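Local coordinates for RV1873 (Mycobacterium tuberculosis, PDB 2JEK), which is of unknown function but belongs to the DUF1810 family and folds into an all-helical right-handed superhelix, at residues V41-R46 with C106-L111; R46-S51 with G133-T138; G83-V88 with A127-G132. All blocks are in the same frame, centred on the assembly; numbering follows the deposited sequence.

Interaction 1. Residues V41-R46 with C106-L111; sequences VFPQLR and CSSMTL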
ATOM      1  N   VAL A  41      -0.701  -3.910  -4.928  1.00  6.71           N
ATOM      2  CA  VAL A  41       0.015  -2.654  -5.232  1.00  6.26           C
ATOM      3  C   VAL A  41       0.251  -1.838  -3.942  1.00  6.52           C
ATOM      4  O   VAL A  41       1.340  -1.291  -3.748  1.00  6.39           O
ATOM      5  CB  VAL A  41      -0.752  -1.810  -6.289  1.00  7.02           C
ATOM      6  CG1 VAL A  41      -0.143  -0.403  -6.454  1.00  7.77           C
ATOM      7  CG2 VAL A  41      -0.757  -2.535  -7.626  1.00  7.59           C
ATOM      8  N   PHE A  42      -0.773  -1.763  -3.080  1.00  5.70           N
ATOM      9  CA  PHE A  42      -0.648  -1.106  -1.787  1.00  5.55           C
ATOM     10  C   PHE A  42      -1.006  -2.141  -0.730  1.00  6.23           C
ATOM     11  O   PHE A  42      -2.121  -2.144  -0.196  1.00  6.32           O
ATOM     12  CB  PHE A  42      -1.590   0.107  -1.707  1.00  5.95           C
ATOM     13  CG  PHE A  42      -1.130   1.288  -2.512  1.00  5.97           C
ATOM     14  CD1 PHE A  42      -0.013   2.026  -2.119  1.00  6.47           C
ATOM     15  CD2 PHE A  42      -1.822   1.674  -3.650  1.00  6.37           C
ATOM     16  CE1 PHE A  42       0.402   3.136  -2.847  1.00  7.96           C
ATOM     17  CE2 PHE A  42      -1.409   2.799  -4.382  1.00  7.26           C
ATOM     18  CZ  PHE A  42      -0.302   3.522  -3.984  1.00  9.04           C
ATOM     19  N   PRO A  43      -0.060  -3.044  -0.431  1.00  6.48           N
ATOM     20  CA  PRO A  43      -0.421  -4.155   0.437  1.00  6.63           C
ATOM     21  C   PRO A  43      -0.719  -3.741   1.866  1.00  7.27           C
ATOM     22  O   PRO A  43      -0.164  -2.759   2.375  1.00  6.53           O
ATOM     23  CB  PRO A  43       0.824  -5.054   0.389  1.00  7.73           C
ATOM     24  CG  PRO A  43       1.535  -4.637  -0.890  1.00  7.90           C
ATOM     25  CD  PRO A  43       1.329  -3.156  -0.906  1.00  6.49           C
ATOM     26  N   GLN A  44      -1.598  -4.506   2.507  1.00  7.40           N
ATOM     27  CA  GLN A  44      -1.971  -4.265   3.894  1.00  7.82           C
ATOM     28  C   GLN A  44      -1.819  -5.562   4.689  1.00  8.00           C
ATOM     29  O   GLN A  44      -1.676  -6.644   4.117  1.00  7.93           O
ATOM     30  CB  GLN A  44      -3.414  -3.761   3.979  1.00  8.76           C
ATOM     31  CG  GLN A  44      -4.457  -4.805   3.573  1.00  9.39           C
ATOM     32  CD  GLN A  44      -5.869  -4.293   3.646  1.00 10.77           C
ATOM     33  OE1 GLN A  44      -6.806  -5.053   3.875  1.00 16.42           O
ATOM     34  NE2 GLN A  44      -6.034  -2.999   3.445  1.00 13.01           N
ATOM     35  N   LEU A  45      -1.873  -5.453   6.017  1.00  8.30           N
ATOM     36  CA  LEU A  45      -1.728  -6.632   6.859  1.00  9.88           C
ATOM     37  C   LEU A  45      -2.808  -7.658   6.604  1.00 10.16           C
ATOM     38  O   LEU A  45      -3.984  -7.329   6.441  1.00  9.68           O
ATOM     39  CB  LEU A  45      -1.748  -6.282   8.345  1.00 10.31           C
ATOM     40  CG  LEU A  45      -0.457  -5.724   8.938  1.00 10.99           C
ATOM     41  CD1 LEU A  45      -0.679  -5.405  10.419  1.00 12.57           C
ATOM     42  CD2 LEU A  45       0.704  -6.684   8.778  1.00 10.55           C
ATOM     43  N   ARG A  46      -2.396  -8.919   6.584  1.00 10.70           N
ATOM     44  CA  ARG A  46      -3.320 -10.027   6.512  1.00 12.02           C
ATOM     45  C   ARG A  46      -4.187  -9.977   7.769  1.00 13.70           C
ATOM     46  O   ARG A  46      -3.704  -9.621   8.845  1.00 14.92           O
ATOM     47  CB  ARG A  46      -2.533 -11.336   6.449  1.00 12.40           C
ATOM     48  CG  ARG A  46      -3.396 -12.585   6.402  1.00 13.41           C
ATOM     49  CD  ARG A  46      -2.549 -13.799   6.063  1.00 15.15           C
ATOM     50  NE  ARG A  46      -2.091 -13.785   4.672  1.00 13.94           N
ATOM     51  CZ  ARG A  46      -0.902 -14.223   4.266  1.00 14.57           C
ATOM     52  NH1 ARG A  46      -0.022 -14.691   5.149  1.00 17.09           N
ATOM     53  NH2 ARG A  46      -0.584 -14.181   2.978  1.00 15.20           N
ATOM     54  N   CYS A 106      -4.916   3.732   3.447  1.00  7.81           N
ATOM     55  CA  CYS A 106      -4.542   4.122   4.800  1.00  7.43           C
ATOM     56  C   CYS A 106      -3.848   2.969   5.535  1.00  7.32           C
ATOM     57  O   CYS A 106      -2.811   3.158   6.180  1.00  7.02           O
ATOM     58  CB  CYS A 106      -5.772   4.600   5.563  1.00  7.48           C
ATOM     59  SG  CYS A 106      -5.371   5.223   7.189  1.00 10.13           S
ATOM     60  N   SER A 107      -4.420   1.770   5.454  1.00  7.98           N
ATOM     61  CA  SER A 107      -3.839   0.602   6.101  1.00  7.88           C
ATOM     62  C   SER A 107      -2.448   0.287   5.565  1.00  7.09           C
ATOM     63  O   SER A 107      -1.544  -0.060   6.329  1.00  7.21           O
ATOM     64  CB  SER A 107      -4.738  -0.618   5.919  1.00  8.30           C
ATOM     65  OG  SER A 107      -6.024  -0.363   6.481  1.00  9.95           O
ATOM     66  N   SER A 108      -2.281   0.397   4.244  1.00  6.44           N
ATOM     67  CA  SER A 108      -0.986   0.143   3.621  1.00  6.66           C
ATOM     68  C   SER A 108       0.059   1.157   4.094  1.00  6.66           C
ATOM     69  O   SER A 108       1.164   0.793   4.502  1.00  7.09           O
ATOM     70  CB  SER A 108      -1.119   0.173   2.096  1.00  6.74           C
ATOM     71  OG  SER A 108       0.116  -0.160   1.472  1.00  6.89           O
ATOM     72  N   MET A 109      -0.275   2.436   4.051  1.00  6.70           N
ATOM     73  CA  MET A 109       0.676   3.468   4.479  1.00  7.21           C
ATOM     74  C   MET A 109       1.022   3.331   5.965  1.00  7.23           C
ATOM     75  O   MET A 109       2.170   3.531   6.360  1.00  7.86           O
ATOM     76  CB  MET A 109       0.129   4.869   4.183  1.00  6.84           C
ATOM     77  CG  MET A 109      -0.098   5.174   2.690  1.00  8.32           C
ATOM     78  SD  MET A 109       1.418   5.084   1.703  1.00  8.21           S
ATOM     79  CE  MET A 109       1.400   3.389   1.099  1.00  8.88           C
ATOM     80  N   THR A 110       0.034   2.977   6.777  1.00  6.81           N
ATOM     81  CA  THR A 110       0.238   2.811   8.222  1.00  8.17           C
ATOM     82  C   THR A 110       1.242   1.683   8.459  1.00  7.92           C
ATOM     83  O   THR A 110       2.192   1.838   9.230  1.00  8.74           O
ATOM     84  CB  THR A 110      -1.089   2.516   8.936  1.00  7.79           C
ATOM     85  OG1 THR A 110      -1.961   3.639   8.762  1.00  9.00           O
ATOM     86  CG2 THR A 110      -0.876   2.276  10.428  1.00  8.69           C
ATOM     87  N   LEU A 111       1.039   0.560   7.777  1.00  7.20           N
ATOM     88  CA  LEU A 111       1.945  -0.582   7.887  1.00  7.44           C
ATOM     89  C   LEU A 111       3.372  -0.222   7.478  1.00  7.69           C
ATOM     90  O   LEU A 111       4.323  -0.451   8.238  1.00  7.57           O
ATOM     91  CB  LEU A 111       1.430  -1.728   7.014  1.00  7.64           C
ATOM     92  CG  LEU A 111       2.376  -2.924   6.827  1.00  7.86           C
ATOM     93  CD1 LEU A 111       2.711  -3.585   8.155  1.00  9.18           C
ATOM     94  CD2 LEU A 111       1.777  -3.932   5.853  1.00  8.33           C
TER
HETATM   95  O   HOH W   1      -8.183  -1.861   5.156  1.00 21.10           O
HETATM   96  O   HOH W   2      -2.010  -2.766   7.145  1.00  8.68           O
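The loop residues F42-L45 lie across S107, S108, M109 and L111 of helix 101-115 in a buried contact near the centre of the chain. One direct hydrogen bond joins the two segments. S108 OG donates to P43 O at 2.8 Å. OG stands anti to the backbone N of S108 (chi1 -176°), and the hydroxyl meets P43 O from above the carbonyl plane, 36° out of it. S108 CA also makes a CA-H...O contact with P43 O at 3.3 Å. The F42 ring has S108 OG at its edge, close to its plane. M109 bends at chi2 and chi3, and its CE comes within 3.8 Å of F42 CD1.

In this all-helical superhelix the loop thus runs over the middle of a long helix. F42 also touches L78, C81 and T82 of helix 74-87, and T82 touches M109 too. Further along the loop, L45 crosses L111 obliquely, with L45 CD2 3.7 Å from L111 CD1. Two waters bridge the middle. One accepts from Q44 NE2 at 3.0 Å and also bonds S107 OG, which is hydrogen-bonded to L103 O as well. The other accepts from L45 N at 2.9 Å and donates to S107 O. The Q44 chain is extended beyond CG, and its NE2 packs 3.7 Å from S107 CB.

Interaction 2. Residues R46-S51 with G133-T138; sequences RGLGSS and GEDRRT
D135 OD2 takes two hydrogen bonds from T138, and L48 of the facing loop packs beside this pair. T138 OG1 donates to D135 OD2 at 2.7 Å, on the anti side and 18° out of the carboxylate plane. T138 N donates to D135 OD2 at 3.1 Å, from above that plane. L48 CD1 lies 3.3 Å from T138 OG1, and the two side chains cross at about a right angle. L48 and D135 reach toward each other tip to tip.

D135 is the N-cap of helix 136-143, and its bond from T138 N is the capping bond. The negative carboxylate therefore sits at the N-terminal end of the helix, where it would probably be stabilised. The loop between helices 38-41 and 52-56 covers this helix start mainly through L48.

R137, in the first turn, slides past L48 in the opposite direction. L48 CD2 touches R137 CB at 3.6 Å and lies over the centre of one guanidinium face, 3.8 Å above its plane. The R137 chain bends at chi3 (77°), which turns NE out of line with the extended run before it. R137 NH1 donates to L48 O at 3.3 Å, in the carbonyl plane and on a lone pair. A weak bond joins R137 NH2 to L48 O at 3.5 Å. L48 also touches L141, one turn further along helix 136-143.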
ATOM      1  N   ARG A  46      -2.396  -8.919   6.584  1.00 10.70           N
ATOM      2  CA  ARG A  46      -3.320 -10.027   6.512  1.00 12.02           C
ATOM      3  C   ARG A  46      -4.187  -9.977   7.769  1.00 13.70           C
ATOM      4  O   ARG A  46      -3.704  -9.621   8.845  1.00 14.92           O
ATOM      5  CB  ARG A  46      -2.533 -11.336   6.449  1.00 12.40           C
ATOM      6  CG  ARG A  46      -3.396 -12.585   6.402  1.00 13.41           C
ATOM      7  CD  ARG A  46      -2.549 -13.799   6.063  1.00 15.15           C
ATOM      8  NE  ARG A  46      -2.091 -13.785   4.672  1.00 13.94           N
ATOM      9  CZ  ARG A  46      -0.902 -14.223   4.266  1.00 14.57           C
ATOM     10  NH1 ARG A  46      -0.022 -14.691   5.149  1.00 17.09           N
ATOM     11  NH2 ARG A  46      -0.584 -14.181   2.978  1.00 15.20           N
ATOM     12  N   GLY A  47      -5.468 -10.287   7.622  1.00 15.23           N
ATOM     13  CA  GLY A  47      -6.368 -10.255   8.768  1.00 17.24           C
ATOM     14  C   GLY A  47      -7.259  -9.032   8.738  1.00 18.24           C
ATOM     15  O   GLY A  47      -8.293  -8.995   9.405  1.00 20.49           O
ATOM     16  N   LEU A  48      -6.872  -8.021   7.967  1.00 17.44           N
ATOM     17  CA  LEU A  48      -7.727  -6.844   7.793  1.00 17.26           C
ATOM     18  C   LEU A  48      -8.891  -7.062   6.825  1.00 18.29           C
ATOM     19  O   LEU A  48      -9.986  -6.557   7.054  1.00 19.83           O
ATOM     20  CB  LEU A  48      -6.909  -5.624   7.360  1.00 16.41           C
ATOM     21  CG  LEU A  48      -5.891  -5.135   8.389  1.00 14.76           C
ATOM     22  CD1 LEU A  48      -5.046  -4.025   7.770  1.00 13.87           C
ATOM     23  CD2 LEU A  48      -6.587  -4.642   9.665  1.00 16.77           C
ATOM     24  N   GLY A  49      -8.639  -7.780   5.736  1.00 18.22           N
ATOM     25  CA  GLY A  49      -9.689  -8.142   4.784  1.00 17.97           C
ATOM     26  C   GLY A  49      -9.864  -9.646   4.841  1.00 17.63           C
ATOM     27  O   GLY A  49      -8.939 -10.362   5.216  1.00 18.45           O
ATOM     28  N   SER A  50     -11.042 -10.137   4.476  1.00 18.18           N
ATOM     29  CA  SER A  50     -11.308 -11.562   4.619  1.00 18.04           C
ATOM     30  C   SER A  50     -11.503 -12.318   3.307  1.00 17.21           C
ATOM     31  O   SER A  50     -11.570 -13.545   3.323  1.00 15.94           O
ATOM     32  CB  SER A  50     -12.493 -11.803   5.565  1.00 18.56           C
ATOM     33  OG  SER A  50     -13.677 -11.235   5.052  1.00 21.24           O
ATOM     34  N   SER A  51     -11.582 -11.608   2.182  1.00 16.58           N
ATOM     35  CA  SER A  51     -11.718 -12.274   0.881  1.00 17.45           C
ATOM     36  C   SER A  51     -10.448 -13.069   0.566  1.00 18.07           C
ATOM     37  O   SER A  51      -9.362 -12.679   1.007  1.00 15.54           O
ATOM     38  CB  SER A  51     -11.995 -11.256  -0.223  1.00 18.20           C
ATOM     39  OG  SER A  51     -10.839 -10.474  -0.473  1.00 19.40           O
ATOM     40  N   GLY A 133      -3.645  10.938  10.356  1.00 12.80           N
ATOM     41  CA  GLY A 133      -4.196   9.791  11.060  1.00 15.26           C
ATOM     42  C   GLY A 133      -3.653   8.490  10.508  1.00 16.21           C
ATOM     43  O   GLY A 133      -3.032   8.465   9.439  1.00 18.02           O
ATOM     44  N   GLU A 134      -3.906   7.413  11.246  1.00 14.95           N
ATOM     45  CA  GLU A 134      -3.401   6.085  10.919  1.00 15.03           C
ATOM     46  C   GLU A 134      -4.529   5.074  10.989  1.00 13.94           C
ATOM     47  O   GLU A 134      -5.558   5.319  11.618  1.00 14.43           O
ATOM     48  CB  GLU A 134      -2.333   5.670  11.923  1.00 15.50           C
ATOM     49  CG  GLU A 134      -0.964   6.289  11.707  1.00 19.28           C
ATOM     50  CD  GLU A 134       0.064   5.741  12.675  1.00 23.49           C
ATOM     51  OE1 GLU A 134       0.004   6.095  13.871  1.00 28.40           O
ATOM     52  OE2 GLU A 134       0.929   4.948  12.244  1.00 27.58           O
ATOM     53  N   ASP A 135      -4.324   3.922  10.362  1.00 12.64           N
ATOM     54  CA  ASP A 135      -5.303   2.863  10.424  1.00 11.88           C
ATOM     55  C   ASP A 135      -5.255   2.216  11.795  1.00 12.34           C
ATOM     56  O   ASP A 135      -4.272   1.578  12.160  1.00 10.43           O
ATOM     57  CB  ASP A 135      -5.031   1.829   9.340  1.00 11.87           C
ATOM     58  CG  ASP A 135      -6.111   0.803   9.246  1.00 14.21           C
ATOM     59  OD1 ASP A 135      -7.260   1.187   8.931  1.00 18.64           O
ATOM     60  OD2 ASP A 135      -5.833  -0.388   9.480  1.00 13.64           O
ATOM     61  N   ARG A 136      -6.343   2.397  12.534  1.00 12.83           N
ATOM     62  CA  ARG A 136      -6.481   1.917  13.898  1.00 14.24           C
ATOM     63  C   ARG A 136      -6.190   0.423  14.048  1.00 13.30           C
ATOM     64  O   ARG A 136      -5.441   0.010  14.927  1.00 13.83           O
ATOM     65  CB  ARG A 136      -7.904   2.219  14.367  1.00 14.78           C
ATOM     66  CG  ARG A 136      -8.202   1.753  15.775  1.00 16.38           C
ATOM     67  CD  ARG A 136      -9.606   2.161  16.211  1.00 25.22           C
ATOM     68  NE  ARG A 136      -9.883   3.583  15.985  1.00 30.31           N
ATOM     69  CZ  ARG A 136      -9.300   4.597  16.627  1.00 31.12           C
ATOM     70  NH1 ARG A 136      -8.372   4.384  17.557  1.00 33.10           N
ATOM     71  NH2 ARG A 136      -9.645   5.839  16.325  1.00 28.85           N
ATOM     72  N   ARG A 137      -6.783  -0.366  13.164  1.00 13.35           N
ATOM     73  CA  ARG A 137      -6.665  -1.817  13.235  1.00 13.68           C
ATOM     74  C   ARG A 137      -5.234  -2.274  12.933  1.00 12.95           C
ATOM     75  O   ARG A 137      -4.745  -3.222  13.543  1.00 13.43           O
ATOM     76  CB  ARG A 137      -7.676  -2.476  12.296  1.00 14.45           C
ATOM     77  CG  ARG A 137      -9.142  -2.272  12.734  1.00 18.81           C
ATOM     78  CD  ARG A 137     -10.110  -2.683  11.637  1.00 28.07           C
ATOM     79  NE  ARG A 137     -10.257  -4.134  11.550  1.00 32.77           N
ATOM     80  CZ  ARG A 137     -10.421  -4.813  10.415  1.00 34.45           C
ATOM     81  NH1 ARG A 137     -10.445  -4.184   9.243  1.00 33.93           N
ATOM     82  NH2 ARG A 137     -10.540  -6.132  10.454  1.00 32.96           N
ATOM     83  N   THR A 138      -4.555  -1.587  12.018  1.00 11.19           N
ATOM     84  CA  THR A 138      -3.157  -1.911  11.712  1.00 10.11           C
ATOM     85  C   THR A 138      -2.239  -1.634  12.907  1.00 11.07           C
ATOM     86  O   THR A 138      -1.374  -2.444  13.253  1.00 10.62           O
ATOM     87  CB  THR A 138      -2.667  -1.131  10.472  1.00  9.23           C
ATOM     88  OG1 THR A 138      -3.403  -1.564   9.318  1.00  9.22           O
ATOM     89  CG2 THR A 138      -1.187  -1.388  10.215  1.00  8.72           C
TER

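Interaction 3. Residues G83-V88 with A127-G132; sequences GLVNQV and AKYYGG. With SO4 (sulfate ion), chain B.
The Y129 ring carries K128 CG over the centre of one face, 3.8 Å above its plane, and meets V85 O and N86 OD1 at its edge. The N86 amide is nearly coplanar with the ring, 9° apart, and its ND2 is hydrogen-bonded to D121 O. Y129 OH donates to V85 O at 2.7 Å, while V88 N reaches V85 O from the opposite face of the carbonyl. V85 CG1 packs against Y129 CE2 at 3.8 Å.

K128 is fully extended, with CG anti to the backbone N (chi1 178°). Its NZ donates to N86 O at 2.8 Å and to V88 O at 2.8 Å. N86 O is in the last turn of helix 74-87 and V88 O lies just past its end. This helix end would be expected to attract the positive ammonium. K128 NZ also donates to sulfate O2 at 2.9 Å and weakly to O4. The sulfate, probably from the crystallisation liquor, is held by Q89 NE2 as well.

The contact joins the C-terminal ends of helices 74-87 and 120-129 at the surface. Helix 93-96 lies against it, with I93 touching V85 and Y129, and L28 of helix 21-29 touches V85.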
ATOM      1  N   GLY A  83       4.509   8.061  -4.180  1.00  9.60           N
ATOM      2  CA  GLY A  83       4.905   9.376  -4.686  1.00 10.51           C
ATOM      3  C   GLY A  83       3.948   9.945  -5.717  1.00 10.18           C
ATOM      4  O   GLY A  83       3.633  11.157  -5.700  1.00 10.30           O
ATOM      5  N   LEU A  84       3.453   9.079  -6.607  1.00 10.25           N
ATOM      6  CA  LEU A  84       2.452   9.495  -7.601  1.00  9.67           C
ATOM      7  C   LEU A  84       1.176  10.013  -6.944  1.00 10.40           C
ATOM      8  O   LEU A  84       0.615  11.028  -7.369  1.00 11.09           O
ATOM      9  CB  LEU A  84       2.132   8.354  -8.577  1.00 10.22           C
ATOM     10  CG  LEU A  84       3.265   7.984  -9.533  1.00 12.13           C
ATOM     11  CD1 LEU A  84       2.925   6.702 -10.285  1.00 13.40           C
ATOM     12  CD2 LEU A  84       3.543   9.145 -10.493  1.00 13.32           C
ATOM     13  N   VAL A  85       0.727   9.323  -5.896  1.00  9.45           N
ATOM     14  CA  VAL A  85      -0.460   9.761  -5.168  1.00  8.85           C
ATOM     15  C   VAL A  85      -0.185  11.104  -4.487  1.00  9.07           C
ATOM     16  O   VAL A  85      -1.015  12.013  -4.540  1.00  9.66           O
ATOM     17  CB  VAL A  85      -0.938   8.701  -4.138  1.00  8.18           C
ATOM     18  CG1 VAL A  85      -2.123   9.232  -3.323  1.00  8.96           C
ATOM     19  CG2 VAL A  85      -1.348   7.404  -4.847  1.00  9.14           C
ATOM     20  N   ASN A  86       0.988  11.232  -3.865  1.00  9.57           N
ATOM     21  CA  ASN A  86       1.351  12.482  -3.178  1.00 10.28           C
ATOM     22  C   ASN A  86       1.389  13.691  -4.107  1.00 11.74           C
ATOM     23  O   ASN A  86       1.145  14.804  -3.666  1.00 11.91           O
ATOM     24  CB  ASN A  86       2.672  12.344  -2.435  1.00 10.76           C
ATOM     25  CG  ASN A  86       2.529  11.573  -1.142  1.00  9.20           C
ATOM     26  OD1 ASN A  86       1.451  11.515  -0.563  1.00 13.54           O
ATOM     27  ND2 ASN A  86       3.628  11.014  -0.669  1.00 10.53           N
ATOM     28  N   GLN A  87       1.639  13.439  -5.390  1.00 12.13           N
ATOM     29  CA  GLN A  87       1.780  14.462  -6.436  1.00 15.39           C
ATOM     30  C   GLN A  87       0.447  15.010  -6.961  1.00 15.07           C
ATOM     31  O   GLN A  87       0.406  16.110  -7.531  1.00 15.28           O
ATOM     32  CB  GLN A  87       2.585  13.849  -7.587  1.00 16.43           C
ATOM     33  CG  GLN A  87       3.080  14.802  -8.641  1.00 22.42           C
ATOM     34  CD  GLN A  87       3.927  14.098  -9.675  1.00 19.05           C
ATOM     35  OE1 GLN A  87       3.479  13.157 -10.337  1.00 25.87           O
ATOM     36  NE2 GLN A  87       5.159  14.547  -9.820  1.00 26.39           N
ATOM     37  N   VAL A  88      -0.633  14.251  -6.788  1.00 14.48           N
ATOM     38  CA  VAL A  88      -1.956  14.666  -7.263  1.00 13.81           C
ATOM     39  C   VAL A  88      -2.417  15.927  -6.520  1.00 14.43           C
ATOM     40  O   VAL A  88      -2.268  16.026  -5.302  1.00 13.82           O
ATOM     41  CB  VAL A  88      -3.001  13.533  -7.095  1.00 13.17           C
ATOM     42  CG1 VAL A  88      -4.372  13.970  -7.603  1.00 13.90           C
ATOM     43  CG2 VAL A  88      -2.570  12.281  -7.849  1.00 13.71           C
ATOM     44  N   ALA A 127      -0.351  12.414   6.091  1.00  7.91           N
ATOM     45  CA  ALA A 127      -0.482  13.815   6.503  1.00  9.16           C
ATOM     46  C   ALA A 127      -1.351  14.592   5.517  1.00 10.02           C
ATOM     47  O   ALA A 127      -2.204  15.389   5.916  1.00 10.32           O
ATOM     48  CB  ALA A 127       0.897  14.460   6.630  1.00  9.39           C
ATOM     49  N   LYS A 128      -1.141  14.359   4.226  1.00  9.90           N
ATOM     50  CA  LYS A 128      -1.829  15.132   3.195  1.00 10.71           C
ATOM     51  C   LYS A 128      -3.294  14.740   3.068  1.00 11.10           C
ATOM     52  O   LYS A 128      -4.178  15.597   2.892  1.00 11.14           O
ATOM     53  CB  LYS A 128      -1.132  14.963   1.836  1.00 10.23           C
ATOM     54  CG  LYS A 128      -1.839  15.709   0.706  1.00 10.97           C
ATOM     55  CD  LYS A 128      -0.984  15.782  -0.534  1.00 12.51           C
ATOM     56  CE  LYS A 128      -1.758  16.366  -1.710  1.00 13.36           C
ATOM     57  NZ  LYS A 128      -0.892  16.562  -2.903  1.00 14.13           N
ATOM     58  N   TYR A 129      -3.552  13.440   3.152  1.00 10.01           N
ATOM     59  CA  TYR A 129      -4.853  12.903   2.763  1.00  9.50           C
ATOM     60  C   TYR A 129      -5.718  12.354   3.893  1.00 10.09           C
ATOM     61  O   TYR A 129      -6.930  12.172   3.694  1.00 11.46           O
ATOM     62  CB  TYR A 129      -4.657  11.795   1.739  1.00  9.13           C
ATOM     63  CG  TYR A 129      -4.204  12.277   0.402  1.00  9.13           C
ATOM     64  CD1 TYR A 129      -5.089  12.944  -0.452  1.00  9.09           C
ATOM     65  CD2 TYR A 129      -2.906  12.023  -0.044  1.00  7.96           C
ATOM     66  CE1 TYR A 129      -4.687  13.371  -1.696  1.00  9.21           C
ATOM     67  CE2 TYR A 129      -2.486  12.447  -1.300  1.00  8.66           C
ATOM     68  CZ  TYR A 129      -3.383  13.124  -2.126  1.00  8.57           C
ATOM     69  OH  TYR A 129      -2.972  13.524  -3.364  1.00 11.24           O
ATOM     70  N   TYR A 130      -5.116  12.082   5.051  1.00  9.29           N
ATOM     71  CA  TYR A 130      -5.829  11.442   6.166  1.00  9.12           C
ATOM     72  C   TYR A 130      -5.677  12.231   7.464  1.00  9.51           C
ATOM     73  O   TYR A 130      -5.806  11.672   8.548  1.00 10.39           O
ATOM     74  CB  TYR A 130      -5.349   9.998   6.385  1.00  9.88           C
ATOM     75  CG  TYR A 130      -5.630   9.085   5.206  1.00  7.64           C
ATOM     76  CD1 TYR A 130      -6.833   8.390   5.114  1.00  9.72           C
ATOM     77  CD2 TYR A 130      -4.709   8.955   4.171  1.00  8.53           C
ATOM     78  CE1 TYR A 130      -7.100   7.563   4.010  1.00  9.29           C
ATOM     79  CE2 TYR A 130      -4.958   8.149   3.070  1.00  8.04           C
ATOM     80  CZ  TYR A 130      -6.151   7.444   2.996  1.00  8.11           C
ATOM     81  OH  TYR A 130      -6.352   6.655   1.890  1.00  7.67           O
ATOM     82  N   GLY A 131      -5.349  13.514   7.337  1.00 10.47           N
ATOM     83  CA  GLY A 131      -5.179  14.388   8.513  1.00 12.00           C
ATOM     84  C   GLY A 131      -4.111  13.923   9.494  1.00 11.39           C
ATOM     85  O   GLY A 131      -4.189  14.204  10.689  1.00 11.45           O
ATOM     86  N   GLY A 132      -3.107  13.199   8.989  1.00 11.17           N
ATOM     87  CA  GLY A 132      -2.043  12.660   9.824  1.00 11.10           C
ATOM     88  C   GLY A 132      -2.430  11.421  10.606  1.00 12.57           C
ATOM     89  O   GLY A 132      -1.642  10.929  11.429  1.00 14.21           O
TER
HETATM   90  S   SO4 B1146       1.607  19.051  -2.234  0.80 22.74           S
HETATM   91  O1  SO4 B1146       2.068  20.402  -2.547  0.80 23.04           O
HETATM   92  O2  SO4 B1146       0.172  19.062  -1.968  0.80 22.98           O
HETATM   93  O3  SO4 B1146       2.342  18.519  -1.092  0.80 25.85           O
HETATM   94  O4  SO4 B1146       1.846  18.215  -3.414  0.80 26.10           O

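Interactions 1 and 2 share R46, with centres about 8 Å apart. T110 OG1 to D135 N at 2.9 Å and S107 OG to D135 OD2 at 3.0 Å are probable hydrogen bonds. In the second, an ionised D135 would compete with L103 O for the hydroxyl proton. They would tie helix 101-115 to the N-cap of helix 136-143. Interaction 3 lies further out, about 15 Å from interaction 1 between centres. Packing links these two, with C106 CB 3.6 Å from Y130 CE1 and F42 CZ 4.1 Å from V85 CG2. Interactions 2 and 3 meet only by adjoining in sequence. The glycerol near Q44 and the K128 sulfate probably come from the crystallisation liquor.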